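Local coordinates for protein EchA1_1 (Mycobacterium avium subsp. paratuberculosis, PDB 3R9T) that probably catalyses the reversible hydration of trans-2-enoyl-CoA thioesters to (3S)-3-hydroxyacyl-CoA in fatty acid metabolism, as a member of the crotonase family, at residues E53-V57 with I203-P208; L45-D51 with H98-T104; L143-A147 with T236-M240; G135-K140 with L165-P171. The contacts are given in a common frame with arbitrary orientation. Where two conformers were deposited one is given. Residue numbers count along the deposited sequence, not the author numbering.

Contact 1 of 4, residues E53-V57 with I203-P208; sequences EVRAV and ITVNAP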
loop_
_atom_site.group_PDB
_atom_site.type_symbol
_atom_site.label_atom_id
_atom_site.label_comp_id
_atom_site.label_asym_id
_atom_site.label_seq_id
_atom_site.Cartn_x
_atom_site.Cartn_y
_atom_site.Cartn_z
ATOM N N GLU B 53 -23.450 17.299 -17.549
ATOM C CA GLU B 53 -24.458 17.277 -16.483
ATOM C C GLU B 53 -24.267 16.085 -15.527
ATOM O O GLU B 53 -24.849 16.060 -14.438
ATOM C CB GLU B 53 -25.868 17.235 -17.046
ATOM C CG GLU B 53 -26.351 18.503 -17.732
ATOM C CD GLU B 53 -27.830 18.429 -18.083
ATOM O OE1 GLU B 53 -28.472 17.402 -17.765
ATOM O OE2 GLU B 53 -28.353 19.396 -18.679
ATOM N N VAL B 54 -23.483 15.092 -15.947
ATOM C CA VAL B 54 -23.142 13.952 -15.083
ATOM C C VAL B 54 -21.901 14.257 -14.228
ATOM O O VAL B 54 -20.835 14.587 -14.755
ATOM C CB VAL B 54 -22.915 12.674 -15.914
ATOM C CG1 VAL B 54 -22.479 11.532 -15.014
ATOM C CG2 VAL B 54 -24.183 12.299 -16.696
ATOM N N ARG B 55 -22.047 14.132 -12.909
ATOM C CA ARG B 55 -20.976 14.441 -11.949
ATOM C C ARG B 55 -20.397 13.217 -11.234
ATOM O O ARG B 55 -19.345 13.313 -10.589
ATOM C CB ARG B 55 -21.485 15.413 -10.881
ATOM C CG ARG B 55 -21.843 16.803 -11.398
ATOM C CD ARG B 55 -20.648 17.549 -11.976
ATOM N NE ARG B 55 -19.527 17.433 -11.047
ATOM C CZ ARG B 55 -19.324 18.176 -9.958
ATOM N NH1 ARG B 55 -20.111 19.204 -9.655
ATOM N NH2 ARG B 55 -18.279 17.900 -9.182
ATOM N N ALA B 56 -21.108 12.101 -11.308
ATOM C CA ALA B 56 -20.685 10.856 -10.662
ATOM C C ALA B 56 -21.443 9.683 -11.272
ATOM O O ALA B 56 -22.522 9.845 -11.844
ATOM C CB ALA B 56 -20.945 10.911 -9.156
ATOM N N VAL B 57 -20.861 8.498 -11.137
ATOM C CA VAL B 57 -21.447 7.279 -11.628
ATOM C C VAL B 57 -21.514 6.263 -10.517
ATOM O O VAL B 57 -20.526 6.065 -9.802
ATOM C CB VAL B 57 -20.583 6.712 -12.746
ATOM C CG1 VAL B 57 -21.067 5.326 -13.187
ATOM C CG2 VAL B 57 -20.559 7.692 -13.912
ATOM N N ILE B 203 -19.364 14.071 -3.008
ATOM C CA ILE B 203 -18.364 14.391 -4.027
ATOM C C ILE B 203 -18.887 15.422 -5.010
ATOM O O ILE B 203 -18.160 16.349 -5.352
ATOM C CB ILE B 203 -17.940 13.121 -4.799
ATOM C CG1 ILE B 203 -17.407 12.069 -3.825
ATOM C CG2 ILE B 203 -16.877 13.455 -5.900
ATOM C CD1 ILE B 203 -17.259 10.688 -4.477
ATOM N N THR B 204 -20.145 15.289 -5.447
ATOM C CA THR B 204 -20.661 16.132 -6.529
ATOM C C THR B 204 -20.902 17.572 -6.093
ATOM O O THR B 204 -21.038 18.453 -6.950
ATOM C CB THR B 204 -21.963 15.556 -7.145
ATOM O OG1 THR B 204 -22.984 15.525 -6.145
ATOM C CG2 THR B 204 -21.736 14.126 -7.697
ATOM N N VAL B 205 -20.949 17.824 -4.784
ATOM C CA VAL B 205 -21.010 19.207 -4.301
ATOM C C VAL B 205 -19.685 19.933 -4.504
ATOM O O VAL B 205 -19.645 21.164 -4.428
ATOM C CB VAL B 205 -21.427 19.329 -2.819
ATOM C CG1 VAL B 205 -22.863 18.836 -2.643
ATOM C CG2 VAL B 205 -20.449 18.593 -1.872
ATOM N N ASN B 206 -18.613 19.174 -4.768
ATOM C CA ASN B 206 -17.271 19.743 -4.921
ATOM C C ASN B 206 -17.016 20.219 -6.343
ATOM O O ASN B 206 -17.791 19.915 -7.257
ATOM C CB ASN B 206 -16.214 18.737 -4.466
ATOM C CG ASN B 206 -16.391 18.347 -3.003
ATOM O OD1 ASN B 206 -16.837 19.169 -2.174
ATOM N ND2 ASN B 206 -16.055 17.099 -2.671
ATOM N N ALA B 207 -15.943 20.986 -6.515
ATOM C CA ALA B 207 -15.617 21.589 -7.803
ATOM C C ALA B 207 -15.268 20.508 -8.813
ATOM O O ALA B 207 -14.374 19.716 -8.555
ATOM C CB ALA B 207 -14.476 22.569 -7.653
ATOM N N PRO B 208 -16.005 20.447 -9.943
ATOM C CA PRO B 208 -15.810 19.351 -10.907
ATOM C C PRO B 208 -14.400 19.250 -11.460
ATOM O O PRO B 208 -13.859 18.160 -11.575
ATOM C CB PRO B 208 -16.782 19.694 -12.051
ATOM C CG PRO B 208 -17.139 21.117 -11.856
ATOM C CD PRO B 208 -17.098 21.342 -10.368
#
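Nearly everything polar here is done by R55. Its side chain reaches across to the turn between helices 192-204 and 208-218, and NH2 donates to the carbonyl of N206, with 2.8 Å from R55 NH2 to N206 O and an almost straight geometry. NH1 leans on the same oxygen in a weak hydrogen bond of 3.4 Å (R55 NH1 to N206 O), so one carbonyl sits at the edge of the guanidinium, close to its plane. R55 NH1 also lies 3.0 Å from T204 O, but the angle is too poor for a bond.

Van der Waals contacts complete the grip. T204 and P208 lie over opposite faces of the guanidinium, with R55 CZ 3.6 Å from P208 CB. The methyl of T204 fills the space nearer the backbone: T204 CG2 is 3.4 Å from R55 CB and 3.6 Å from A56 CB.

The contact joins the central sheet of the crotonase fold, at strand 56-61, to this corner of the C-terminal helices. I203 and N206 pack on V211 of helix 208-218, while the N206 side chain bonds K140 of the second subunit, placing the corner at an interface of the three-chain assembly.

Contact 2 of 4, residues L45-D51 with H98-T104; sequences LEEAQHD and HFIDKPT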
loop_
_atom_site.group_PDB
_atom_site.type_symbol
_atom_site.label_atom_id
_atom_site.label_comp_id
_atom_site.label_asym_id
_atom_site.label_seq_id
_atom_site.Cartn_x
_atom_site.Cartn_y
_atom_site.Cartn_z
ATOM N N LEU B 45 -20.784 4.463 -19.352
ATOM C CA LEU B 45 -19.594 5.157 -18.853
ATOM C C LEU B 45 -19.091 6.211 -19.833
ATOM O O LEU B 45 -18.702 7.308 -19.429
ATOM C CB LEU B 45 -18.458 4.177 -18.598
ATOM C CG LEU B 45 -18.377 3.430 -17.281
ATOM C CD1 LEU B 45 -17.082 2.609 -17.294
ATOM C CD2 LEU B 45 -18.406 4.380 -16.077
ATOM N N GLU B 46 -19.079 5.876 -21.119
ATOM C CA GLU B 46 -18.613 6.813 -22.140
ATOM C C GLU B 46 -19.531 8.042 -22.176
ATOM O O GLU B 46 -19.063 9.178 -22.294
ATOM C CB GLU B 46 -18.506 6.090 -23.507
ATOM C CG GLU B 46 -18.367 6.958 -24.753
ATOM C CD GLU B 46 -18.420 6.136 -26.050
ATOM O OE1 GLU B 46 -17.435 6.167 -26.819
ATOM O OE2 GLU B 46 -19.443 5.454 -26.297
ATOM N N GLU B 47 -20.831 7.813 -22.010
ATOM C CA GLU B 47 -21.828 8.890 -22.009
ATOM C C GLU B 47 -21.624 9.756 -20.779
ATOM O O GLU B 47 -21.677 10.981 -20.854
ATOM C CB GLU B 47 -23.253 8.313 -22.024
ATOM C CG GLU B 47 -24.402 9.314 -21.770
ATOM C CD GLU B 47 -24.438 10.479 -22.764
ATOM O OE1 GLU B 47 -25.396 10.539 -23.564
ATOM O OE2 GLU B 47 -23.527 11.338 -22.752
ATOM N N ALA B 48 -21.351 9.107 -19.654
ATOM C CA ALA B 48 -21.129 9.820 -18.401
ATOM C C ALA B 48 -19.916 10.734 -18.544
ATOM O O ALA B 48 -19.934 11.881 -18.085
ATOM C CB ALA B 48 -20.926 8.819 -17.247
ATOM N N GLN B 49 -18.862 10.224 -19.177
ATOM C CA GLN B 49 -17.645 10.993 -19.366
ATOM C C GLN B 49 -17.956 12.253 -20.159
ATOM O O GLN B 49 -17.400 13.305 -19.884
ATOM C CB GLN B 49 -16.583 10.176 -20.102
ATOM C CG GLN B 49 -15.289 10.930 -20.400
ATOM C CD GLN B 49 -14.646 11.418 -19.125
ATOM O OE1 GLN B 49 -13.825 10.726 -18.549
ATOM N NE2 GLN B 49 -15.053 12.593 -18.656
ATOM N N HIS B 50 -18.848 12.149 -21.135
ATOM C CA HIS B 50 -19.020 13.241 -22.093
ATOM C C HIS B 50 -20.129 14.219 -21.769
ATOM O O HIS B 50 -20.157 15.327 -22.313
ATOM C CB HIS B 50 -19.135 12.668 -23.497
ATOM C CG HIS B 50 -17.849 12.069 -23.955
ATOM N ND1 HIS B 50 -16.710 12.828 -24.118
ATOM C CD2 HIS B 50 -17.479 10.785 -24.169
ATOM C CE1 HIS B 50 -15.709 12.043 -24.470
ATOM N NE2 HIS B 50 -16.148 10.798 -24.507
ATOM N N ASP B 51 -21.023 13.821 -20.875
ATOM C CA ASP B 51 -22.142 14.657 -20.492
ATOM C C ASP B 51 -21.704 15.510 -19.296
ATOM O O ASP B 51 -21.536 14.992 -18.187
ATOM C CB ASP B 51 -23.352 13.767 -20.164
ATOM C CG ASP B 51 -24.603 14.560 -19.821
ATOM O OD1 ASP B 51 -24.510 15.788 -19.629
ATOM O OD2 ASP B 51 -25.685 13.943 -19.734
ATOM N N HIS B 98 -11.393 1.062 -18.219
ATOM C CA HIS B 98 -12.136 2.169 -18.804
ATOM C C HIS B 98 -12.100 3.369 -17.864
ATOM O O HIS B 98 -13.061 3.660 -17.170
ATOM C CB HIS B 98 -13.574 1.730 -19.044
ATOM C CG HIS B 98 -14.372 2.660 -19.897
ATOM N ND1 HIS B 98 -15.604 2.298 -20.398
ATOM C CD2 HIS B 98 -14.133 3.915 -20.348
ATOM C CE1 HIS B 98 -16.088 3.292 -21.122
ATOM N NE2 HIS B 98 -15.216 4.284 -21.109
ATOM N N PHE B 99 -10.981 4.071 -17.870
ATOM C CA PHE B 99 -10.824 5.235 -17.034
ATOM C C PHE B 99 -11.734 6.356 -17.525
ATOM O O PHE B 99 -11.740 6.710 -18.721
ATOM C CB PHE B 99 -9.377 5.748 -17.032
ATOM C CG PHE B 99 -9.202 6.973 -16.177
ATOM C CD1 PHE B 99 -8.997 6.847 -14.812
ATOM C CD2 PHE B 99 -9.331 8.244 -16.724
ATOM C CE1 PHE B 99 -8.888 7.978 -13.997
ATOM C CE2 PHE B 99 -9.206 9.387 -15.927
ATOM C CZ PHE B 99 -8.983 9.246 -14.566
ATOM N N ILE B 100 -12.482 6.908 -16.576
ATOM C CA ILE B 100 -13.206 8.160 -16.748
ATOM C C ILE B 100 -12.841 9.132 -15.623
ATOM O O ILE B 100 -12.488 8.729 -14.512
ATOM C CB ILE B 100 -14.747 7.968 -16.853
ATOM C CG1 ILE B 100 -15.374 7.529 -15.522
ATOM C CG2 ILE B 100 -15.075 7.024 -18.025
ATOM C CD1 ILE B 100 -16.910 7.697 -15.514
ATOM N N ASP B 101 -12.923 10.422 -15.943
ATOM C CA ASP B 101 -12.614 11.576 -15.090
ATOM C C ASP B 101 -13.532 11.749 -13.894
ATOM O O ASP B 101 -13.236 12.500 -12.938
ATOM C CB ASP B 101 -12.793 12.852 -15.927
ATOM C CG ASP B 101 -11.707 13.048 -16.952
ATOM O OD1 ASP B 101 -10.575 12.574 -16.732
ATOM O OD2 ASP B 101 -11.988 13.699 -17.980
ATOM N N LYS B 102 -14.714 11.153 -14.001
ATOM C CA LYS B 102 -15.740 11.332 -12.986
ATOM C C LYS B 102 -15.723 10.181 -11.989
ATOM O O LYS B 102 -15.409 9.054 -12.344
ATOM C CB LYS B 102 -17.090 11.450 -13.664
ATOM C CG LYS B 102 -16.995 12.260 -14.964
ATOM C CD LYS B 102 -17.969 13.367 -15.063
ATOM C CE LYS B 102 -17.825 14.132 -16.389
ATOM N NZ LYS B 102 -19.132 14.317 -17.037
ATOM N N PRO B 103 -16.048 10.469 -10.729
ATOM C CA PRO B 103 -16.022 9.427 -9.723
ATOM C C PRO B 103 -16.985 8.276 -10.000
ATOM O O PRO B 103 -18.126 8.499 -10.450
ATOM C CB PRO B 103 -16.420 10.167 -8.434
ATOM C CG PRO B 103 -17.189 11.374 -8.913
ATOM C CD PRO B 103 -16.484 11.761 -10.167
ATOM N N THR B 104 -16.494 7.064 -9.716
ATOM C CA THR B 104 -17.267 5.831 -9.803
ATOM C C THR B 104 -17.401 5.156 -8.445
ATOM O O THR B 104 -16.438 5.041 -7.708
ATOM C CB THR B 104 -16.653 4.839 -10.814
ATOM O OG1 THR B 104 -15.309 4.518 -10.415
ATOM C CG2 THR B 104 -16.646 5.460 -12.250
HETATM O O HOH W 1 -18.008 16.175 -18.939
HETATM O O HOH W 2 -12.894 8.410 -20.530
#
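H98 opens the segment by bringing its imidazole up to L45, near the start of segment 45-51: L45 CD1 comes to 3.5 Å from H98 ND1, although that nitrogen makes its hydrogen bond to G94 O. The carbonyl of F99 takes part only through a water, which lies 2.7 Å from F99 O and 3.2 Å from Q49 OE1. I100 then turns inward, and its CD1 meets L45 CD2 at 3.7 Å, the apolar heart of the contact.

At D101 the backbone itself is held. Its amide donates to the Q49 side chain, D101 N to Q49 OE1 being 2.8 Å and nearly linear, so Q49, whose CA-to-CB bond points sideways, bends its amide group back over the loop. K102 sends its amine to the end of the helix, where NZ donates to A48 O at 2.8 Å and, weakly, to Q49 O at 3.5 Å. A water joins K102 NZ and Q49 O as well, and V54 O is another acceptor for the amine. Finally T104 begins its strand, with CG2 4.3 Å from L45 CD2.

A lysine amine reaching carbonyls in the last turn of helix 35-50 ties that end of the helix to the loop feeding strand 104-108, within the beta-alpha layering of the crotonase fold, whose central sheet places strands 56-61 and 104-108 side by side.

Contact 3 of 4, residues L143-A147 with T236-M240; sequences LIAAA and TMREM. With BEZ (benzoic acid), chain E.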
loop_
_atom_site.group_PDB
_atom_site.type_symbol
_atom_site.label_atom_id
_atom_site.label_comp_id
_atom_site.label_asym_id
_atom_site.label_seq_id
_atom_site.Cartn_x
_atom_site.Cartn_y
_atom_site.Cartn_z
ATOM N N LEU B 143 -8.398 -21.033 -14.009
ATOM C CA LEU B 143 -8.181 -19.733 -14.629
ATOM C C LEU B 143 -7.574 -18.787 -13.592
ATOM O O LEU B 143 -7.054 -19.232 -12.578
ATOM C CB LEU B 143 -9.518 -19.166 -15.095
ATOM N N ILE B 144 -7.649 -17.485 -13.849
ATOM C CA ILE B 144 -7.159 -16.475 -12.897
ATOM C C ILE B 144 -8.065 -15.259 -12.965
ATOM O O ILE B 144 -8.903 -15.165 -13.859
ATOM C CB ILE B 144 -5.691 -16.016 -13.162
ATOM C CG1 ILE B 144 -5.513 -15.462 -14.591
ATOM C CG2 ILE B 144 -4.662 -17.142 -12.812
ATOM C CD1 ILE B 144 -4.144 -14.848 -14.845
ATOM N N ALA B 145 -7.898 -14.353 -11.997
ATOM C CA ALA B 145 -8.605 -13.076 -11.982
ATOM C C ALA B 145 -7.990 -12.177 -13.044
ATOM O O ALA B 145 -7.158 -11.314 -12.748
ATOM C CB ALA B 145 -8.531 -12.424 -10.576
ATOM N N ALA B 146 -8.426 -12.407 -14.285
ATOM C CA ALA B 146 -7.852 -11.790 -15.474
ATOM C C ALA B 146 -8.343 -10.367 -15.698
ATOM O O ALA B 146 -7.742 -9.635 -16.484
ATOM C CB ALA B 146 -8.136 -12.658 -16.722
ATOM N N ALA B 147 -9.425 -9.982 -15.021
ATOM C CA ALA B 147 -10.004 -8.641 -15.136
ATOM C C ALA B 147 -9.414 -7.637 -14.127
ATOM O O ALA B 147 -10.128 -6.771 -13.603
ATOM C CB ALA B 147 -11.545 -8.722 -14.984
ATOM N N THR B 236 -0.820 -10.244 -17.167
ATOM C CA THR B 236 -2.070 -11.002 -17.095
ATOM C C THR B 236 -2.435 -11.643 -18.435
ATOM O O THR B 236 -2.762 -12.833 -18.500
ATOM C CB THR B 236 -3.228 -10.106 -16.612
ATOM O OG1 THR B 236 -2.926 -9.604 -15.299
ATOM C CG2 THR B 236 -4.564 -10.886 -16.612
ATOM N N MET B 237 -2.342 -10.856 -19.504
ATOM C CA MET B 237 -2.656 -11.336 -20.852
ATOM C C MET B 237 -1.716 -12.489 -21.251
ATOM O O MET B 237 -2.156 -13.507 -21.774
ATOM C CB MET B 237 -2.593 -10.173 -21.854
ATOM C CG MET B 237 -3.836 -9.284 -21.818
ATOM S SD MET B 237 -3.681 -7.651 -22.591
ATOM C CE MET B 237 -5.342 -7.025 -22.338
ATOM N N ARG B 238 -0.428 -12.325 -20.975
ATOM C CA ARG B 238 0.591 -13.357 -21.236
ATOM C C ARG B 238 0.269 -14.681 -20.533
ATOM O O ARG B 238 0.348 -15.754 -21.139
ATOM C CB ARG B 238 1.955 -12.799 -20.798
ATOM C CG ARG B 238 3.125 -13.754 -20.651
ATOM C CD ARG B 238 4.409 -12.931 -20.363
ATOM N NE ARG B 238 4.798 -12.842 -18.947
ATOM C CZ ARG B 238 5.479 -11.829 -18.400
ATOM N NH1 ARG B 238 5.811 -10.751 -19.111
ATOM N NH2 ARG B 238 5.807 -11.876 -17.115
ATOM N N GLU B 239 -0.109 -14.592 -19.260
ATOM C CA GLU B 239 -0.377 -15.784 -18.460
ATOM C C GLU B 239 -1.686 -16.439 -18.896
ATOM O O GLU B 239 -1.757 -17.660 -18.966
ATOM C CB GLU B 239 -0.405 -15.479 -16.957
ATOM C CG GLU B 239 0.890 -14.950 -16.374
ATOM C CD GLU B 239 1.942 -16.006 -16.175
ATOM O OE1 GLU B 239 1.655 -17.205 -16.388
ATOM O OE2 GLU B 239 3.065 -15.631 -15.782
ATOM N N MET B 240 -2.703 -15.633 -19.216
ATOM C CA MET B 240 -4.016 -16.174 -19.598
ATOM C C MET B 240 -3.955 -16.954 -20.891
ATOM O O MET B 240 -4.616 -17.986 -21.038
ATOM C CB MET B 240 -5.053 -15.067 -19.763
ATOM C CG MET B 240 -5.820 -14.774 -18.502
ATOM S SD MET B 240 -6.892 -16.110 -17.926
ATOM C CE MET B 240 -8.496 -15.769 -18.669
HETATM C C BEZ E . -12.096 -13.220 -14.271
HETATM O O1 BEZ E . -11.575 -12.110 -14.094
HETATM O O2 BEZ E . -12.601 -13.833 -13.310
HETATM C C1 BEZ E . -12.141 -13.772 -15.659
HETATM C C2 BEZ E . -12.006 -12.895 -16.728
HETATM C C3 BEZ E . -12.048 -13.383 -18.028
HETATM C C4 BEZ E . -12.225 -14.744 -18.250
HETATM C C5 BEZ E . -12.360 -15.621 -17.176
HETATM C C6 BEZ E . -12.322 -15.134 -15.873
HETATM O O HOH W 3 -5.384 -9.350 -13.595
#
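M240 gives up more surface than any other residue here, 65 Å². Its CA-to-CB bond points sideways with respect to segment 143-147, yet the thioether bends back over the loop: M240 SD sits 3.7 Å from I144 CG1, and M240 CG lies 3.6 Å from A146 CB. Beyond the sulfur the methyl reaches the bound benzoic acid, with M240 CE 3.9 Å from its C4, so this one side chain both closes the contact and lines the ligand pocket.

I144 points toward the helix and loses 57 Å². Besides the sulfur of M240 it meets the methyl of T236 and the CB of E239, I144 CD1 being 4.4 Å from T236 CG2 and 4.3 Å from E239 CB. The next residue, A145, is the centre of an inverse gamma turn. That bend faces the benzoic acid site of this crotonase-fold enzyme: the A147 amide donates to O1 of the ligand, with A147 N 3.2 Å from that atom, and A146 N is equally near it.

A146, with 51 Å² covered, packs against the first turn of the helical segment. Its carbonyl oxygen approaches T236 CG2 at 3.4 Å, and A146 CB is 4.0 Å from the same methyl. Polar linkage is left to a water that donates both to A145 O (2.8 Å) and to T236 OG1 (3.0 Å), the latter also hydrogen-bonded to G232 O in its own helix, while E239 turns its carboxylate to R216 of the third subunit.

Contact 4 of 4, residues G135-K140 with L165-P171; sequences GLPEVK and LLLTGEP. With BEZ (benzoic acid), chain E.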
loop_
_atom_site.group_PDB
_atom_site.type_symbol
_atom_site.label_atom_id
_atom_site.label_comp_id
_atom_site.label_asym_id
_atom_site.label_seq_id
_atom_site.Cartn_x
_atom_site.Cartn_y
_atom_site.Cartn_z
ATOM N N GLY B 135 -14.402 -11.860 -3.169
ATOM C CA GLY B 135 -13.378 -12.908 -3.310
ATOM C C GLY B 135 -12.956 -13.101 -4.747
ATOM O O GLY B 135 -13.589 -12.563 -5.672
ATOM N N LEU B 136 -11.877 -13.862 -4.920
ATOM C CA LEU B 136 -11.316 -14.192 -6.241
ATOM C C LEU B 136 -11.127 -15.708 -6.336
ATOM O O LEU B 136 -10.009 -16.219 -6.231
ATOM C CB LEU B 136 -9.994 -13.469 -6.502
ATOM C CG LEU B 136 -10.063 -11.934 -6.490
ATOM C CD1 LEU B 136 -8.637 -11.358 -6.506
ATOM C CD2 LEU B 136 -10.918 -11.420 -7.642
ATOM N N PRO B 137 -12.229 -16.430 -6.567
ATOM C CA PRO B 137 -12.214 -17.890 -6.598
ATOM C C PRO B 137 -11.706 -18.506 -7.897
ATOM O O PRO B 137 -11.737 -19.734 -8.036
ATOM C CB PRO B 137 -13.696 -18.241 -6.385
ATOM C CG PRO B 137 -14.421 -17.140 -7.036
ATOM C CD PRO B 137 -13.597 -15.900 -6.732
ATOM N N GLU B 138 -11.225 -17.678 -8.827
ATOM C CA GLU B 138 -10.807 -18.152 -10.152
ATOM C C GLU B 138 -9.826 -19.325 -10.104
ATOM O O GLU B 138 -9.874 -20.245 -10.941
ATOM C CB GLU B 138 -10.170 -17.007 -10.941
ATOM C CG GLU B 138 -11.165 -15.922 -11.432
ATOM C CD GLU B 138 -11.422 -14.788 -10.466
ATOM O OE1 GLU B 138 -11.101 -14.931 -9.285
ATOM O OE2 GLU B 138 -11.967 -13.744 -10.903
ATOM N N VAL B 139 -8.927 -19.281 -9.127
ATOM C CA VAL B 139 -7.890 -20.295 -9.002
ATOM C C VAL B 139 -8.445 -21.685 -8.673
ATOM O O VAL B 139 -7.725 -22.686 -8.778
ATOM C CB VAL B 139 -6.840 -19.920 -7.942
ATOM C CG1 VAL B 139 -6.051 -18.703 -8.387
ATOM C CG2 VAL B 139 -7.479 -19.736 -6.546
ATOM N N LYS B 140 -9.717 -21.749 -8.290
ATOM C CA LYS B 140 -10.372 -23.031 -8.022
ATOM C C LYS B 140 -10.885 -23.710 -9.304
ATOM O O LYS B 140 -11.245 -24.897 -9.277
ATOM C CB LYS B 140 -11.526 -22.846 -7.029
ATOM C CG LYS B 140 -11.141 -22.144 -5.732
ATOM C CD LYS B 140 -12.134 -22.435 -4.608
ATOM C CE LYS B 140 -11.537 -22.182 -3.235
ATOM N NZ LYS B 140 -10.663 -23.308 -2.767
ATOM N N LEU B 165 -6.071 -14.179 -0.037
ATOM C CA LEU B 165 -7.289 -14.170 -0.829
ATOM C C LEU B 165 -7.030 -14.697 -2.261
ATOM O O LEU B 165 -7.804 -15.499 -2.802
ATOM C CB LEU B 165 -7.853 -12.741 -0.795
ATOM C CG LEU B 165 -9.190 -12.394 -1.434
ATOM C CD1 LEU B 165 -9.745 -11.091 -0.867
ATOM C CD2 LEU B 165 -9.004 -12.273 -2.919
ATOM N N LEU B 166 -5.931 -14.262 -2.854
ATOM C CA LEU B 166 -5.617 -14.590 -4.241
ATOM C C LEU B 166 -5.291 -16.073 -4.389
ATOM O O LEU B 166 -5.762 -16.714 -5.326
ATOM C CB LEU B 166 -4.429 -13.748 -4.701
ATOM C CG LEU B 166 -3.951 -13.908 -6.141
ATOM C CD1 LEU B 166 -5.076 -13.509 -7.100
ATOM C CD2 LEU B 166 -2.682 -13.098 -6.424
ATOM N N LEU B 167 -4.482 -16.604 -3.473
ATOM C CA LEU B 167 -3.978 -17.977 -3.589
ATOM C C LEU B 167 -4.933 -19.039 -3.047
ATOM O O LEU B 167 -4.928 -20.164 -3.553
ATOM C CB LEU B 167 -2.604 -18.097 -2.918
ATOM C CG LEU B 167 -1.535 -17.143 -3.462
ATOM C CD1 LEU B 167 -0.194 -17.437 -2.808
ATOM C CD2 LEU B 167 -1.415 -17.211 -4.983
ATOM N N THR B 168 -5.731 -18.711 -2.021
ATOM C CA THR B 168 -6.725 -19.664 -1.509
ATOM C C THR B 168 -8.017 -19.645 -2.327
ATOM O O THR B 168 -8.688 -20.672 -2.444
ATOM C CB THR B 168 -7.101 -19.450 -0.020
ATOM O OG1 THR B 168 -7.826 -18.221 0.135
ATOM C CG2 THR B 168 -5.872 -19.429 0.873
ATOM N N GLY B 169 -8.371 -18.482 -2.875
ATOM C CA GLY B 169 -9.636 -18.338 -3.582
ATOM C C GLY B 169 -10.839 -18.275 -2.652
ATOM O O GLY B 169 -11.983 -18.356 -3.107
ATOM N N GLU B 170 -10.597 -18.091 -1.358
ATOM C CA GLU B 170 -11.674 -18.103 -0.378
ATOM C C GLU B 170 -12.296 -16.726 -0.239
ATOM O O GLU B 170 -11.630 -15.724 -0.448
ATOM C CB GLU B 170 -11.152 -18.591 0.970
ATOM C CG GLU B 170 -10.715 -20.050 0.906
ATOM C CD GLU B 170 -10.064 -20.577 2.162
ATOM O OE1 GLU B 170 -9.809 -19.790 3.101
ATOM O OE2 GLU B 170 -9.810 -21.805 2.203
ATOM N N PRO B 171 -13.582 -16.674 0.120
ATOM C CA PRO B 171 -14.299 -15.406 0.131
ATOM C C PRO B 171 -14.007 -14.541 1.367
ATOM O O PRO B 171 -13.467 -15.009 2.376
ATOM C CB PRO B 171 -15.762 -15.848 0.090
ATOM C CG PRO B 171 -15.758 -17.155 0.801
ATOM C CD PRO B 171 -14.465 -17.811 0.423
HETATM C C BEZ E . -12.096 -13.220 -14.271
HETATM O O1 BEZ E . -11.575 -12.110 -14.094
HETATM O O2 BEZ E . -12.601 -13.833 -13.310
HETATM C C1 BEZ E . -12.141 -13.772 -15.659
HETATM C C2 BEZ E . -12.006 -12.895 -16.728
HETATM C C3 BEZ E . -12.048 -13.383 -18.028
HETATM C C4 BEZ E . -12.225 -14.744 -18.250
HETATM C C5 BEZ E . -12.360 -15.621 -17.176
HETATM C C6 BEZ E . -12.322 -15.134 -15.873
HETATM O O HOH W 4 -10.573 -15.128 -2.821
HETATM O O HOH W 5 -7.554 -16.071 -7.344
HETATM O O HOH W 6 -9.499 -23.292 -0.254
#
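This is a close backbone-to-backbone fit between the loop that follows strand 133-135 and the C-terminal end of helix 159-168, with leucines filling one side and waters the gaps. P137 and G169 have their CA atoms just 4.0 Å apart, and two CA-H...O contacts run between the two segments: G169 CA to L136 O at 3.4 Å, and P137 CA to G169 O at 3.5 Å. G169 leaves the helix with positive phi, and a CB there would crowd V139 CG2 and K140 CG.

L136 CD1 packs on L165 CD2 at 3.7 Å and on L166 CD1 at 4.2 Å, while V139 CG1 rests 3.7 Å from L166 O. One water accepts from L136 N and donates to L165 O and E170 O; another donates to L136 O and L166 O. K140 NZ bonds only weakly to T168 O, at 3.3 Å, its strongest partner being N206 of the third subunit.

E138 leaves this packing to others and turns its acid group to the pocket, where E138 OE2 lies 2.5 Å from O2 of the benzoic acid. Two oxygens that close imply that one of the acid groups probably carries a proton, in a site where E118 also lies near E138.

In the fold
Contacts 1 and 2 share one side of the chain and touch: V57 N meets P103 O, and K102 NZ meets V54 O, so helix 35-50, strand 56-61 and the loop before strand 104-108 form one block. Contacts 3 and 4 make a second block, joined through E138 against I144 and A145, and both reach the benzoic acid and the third subunit. Contact 2 is only partly buried; the others are buried. Chemistry follows place: R55 binds a carbonyl of an interhelical turn and K102 carbonyls at the end of helix 35-50, whereas contacts 3 and 4, beside the pocket, rest mainly on apolar groups and, in contact 4, close backbone packing; waters bridge contacts 2, 3 and 4.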